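Local coordinates for protein peptide methionine sulfoxide reductase msrA/msrB (Neisseria meningitidis, PDB 3BQG) that probably reduces methionine S-sulfoxide in proteins and peptides back to methionine through a reactive cysteine that passes via a sulfenic acid, at residues K65-L68 / D69-L72. The protein carries 1 engineered substitution. Numbering follows the deposited sequence.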
loop_
_atom_site.group_PDB
_atom_site.type_symbol
_atom_site.label_atom_id
_atom_site.label_comp_id
_atom_site.label_asym_id
_atom_site.label_seq_id
_atom_site.Cartn_x
_atom_site.Cartn_y
_atom_site.Cartn_z
ATOM N N LYS A 65 9.683 -5.076 -16.030
ATOM C CA LYS A 65 8.708 -4.138 -16.577
ATOM C C LYS A 65 8.633 -2.875 -15.731
ATOM O O LYS A 65 8.615 -1.765 -16.256
ATOM C CB LYS A 65 7.308 -4.754 -16.625
ATOM C CG LYS A 65 7.066 -5.783 -17.708
ATOM C CD LYS A 65 5.564 -5.985 -17.876
ATOM C CE LYS A 65 5.241 -7.081 -18.872
ATOM N NZ LYS A 65 5.672 -8.407 -18.358
ATOM N N LEU A 66 8.584 -3.057 -14.415
ATOM C CA LEU A 66 8.469 -1.936 -13.490
ATOM C C LEU A 66 9.603 -1.859 -12.481
ATOM O O LEU A 66 10.074 -2.881 -11.981
ATOM C CB LEU A 66 7.141 -2.031 -12.730
ATOM C CG LEU A 66 5.849 -2.064 -13.548
ATOM C CD1 LEU A 66 4.681 -2.440 -12.646
ATOM C CD2 LEU A 66 5.620 -0.706 -14.201
ATOM N N SER A 67 10.036 -0.637 -12.192
ATOM C CA SER A 67 11.089 -0.399 -11.213
ATOM C C SER A 67 10.378 -0.002 -9.917
ATOM O O SER A 67 9.190 0.332 -9.940
ATOM C CB SER A 67 11.990 0.751 -11.670
ATOM O OG SER A 67 11.282 1.984 -11.675
ATOM N N LEU A 68 11.092 -0.037 -8.798
ATOM C CA LEU A 68 10.503 0.342 -7.519
ATOM C C LEU A 68 9.937 1.760 -7.597
ATOM O O LEU A 68 8.915 2.062 -6.981
ATOM C CB LEU A 68 11.548 0.268 -6.403
ATOM C CG LEU A 68 11.132 0.757 -5.008
ATOM C CD1 LEU A 68 9.831 0.094 -4.565
ATOM C CD2 LEU A 68 12.252 0.450 -4.021
ATOM N N ASP A 69 10.597 2.631 -8.355
ATOM C CA ASP A 69 10.113 3.999 -8.480
ATOM C C ASP A 69 8.779 4.042 -9.208
ATOM O O ASP A 69 7.881 4.777 -8.806
ATOM C CB ASP A 69 11.106 4.887 -9.224
ATOM C CG ASP A 69 10.628 6.324 -9.303
ATOM O OD1 ASP A 69 10.539 6.976 -8.234
ATOM O OD2 ASP A 69 10.321 6.795 -10.421
ATOM N N ASP A 70 8.653 3.269 -10.287
ATOM C CA ASP A 70 7.393 3.238 -11.023
ATOM C C ASP A 70 6.292 2.868 -10.037
ATOM O O ASP A 70 5.246 3.515 -9.987
ATOM C CB ASP A 70 7.416 2.196 -12.147
ATOM C CG ASP A 70 8.461 2.487 -13.205
ATOM O OD1 ASP A 70 8.858 3.663 -13.359
ATOM O OD2 ASP A 70 8.876 1.532 -13.895
ATOM N N ILE A 71 6.539 1.823 -9.249
ATOM C CA ILE A 71 5.562 1.370 -8.256
ATOM C C ILE A 71 5.219 2.497 -7.281
ATOM O O ILE A 71 4.054 2.688 -6.924
ATOM C CB ILE A 71 6.094 0.163 -7.449
ATOM C CG1 ILE A 71 6.237 -1.061 -8.361
ATOM C CG2 ILE A 71 5.154 -0.142 -6.285
ATOM C CD1 ILE A 71 4.913 -1.584 -8.917
ATOM N N LEU A 72 6.234 3.243 -6.849
ATOM C CA LEU A 72 5.999 4.338 -5.916
ATOM C C LEU A 72 5.200 5.477 -6.555
ATOM O O LEU A 72 4.369 6.103 -5.891
ATOM C CB LEU A 72 7.326 4.859 -5.356
ATOM C CG LEU A 72 8.083 3.851 -4.477
ATOM C CD1 LEU A 72 9.348 4.494 -3.920
ATOM C CD2 LEU A 72 7.184 3.385 -3.334
HETATM O O HOH W 1 7.296 1.364 -16.606
HETATM O O HOH W 2 10.648 1.011 -15.868
#
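Ser67 and Asp70 close a capping box over the N-terminus of helix 68-78. Ser67 OG accepts from Asp70 N at 3.2 Å, and Asp70 OD2 accepts from Ser67 N at 3.0 Å. The second bond is nearly straight (170°), yet the N-H meets the oxygen from above the carboxylate plane, 51° out of it. A chi1 of 67° sets Ser67 OG between its own backbone N and carbonyl carbon, facing the first helical turn; Asp70 CG, anti to its carbonyl carbon, swings back to the loop. Ser67 O then takes Ile71 N at 3.1 Å, and Leu68 O takes Leu72 N at 2.9 Å.

The tight side is apolar: Leu66 CD1 meets Ile71 CD1 at 3.8 Å, the two side chains crossing at about a right angle, and both rest on Tyr61 of strand 54-62. Leu68 CD1 approaches Leu72 CG more loosely, at 4.1 Å, both side chains also touching helix 106-117. The solvent side is wet: two waters are placed to donate to Asp70 OD2, the nearer at 2.7 Å, and weakly to Lys65 O, with more acceptors than protons to serve. The Ser67 amide, helix N-terminus and waters would probably stabilise the ionised carboxylate.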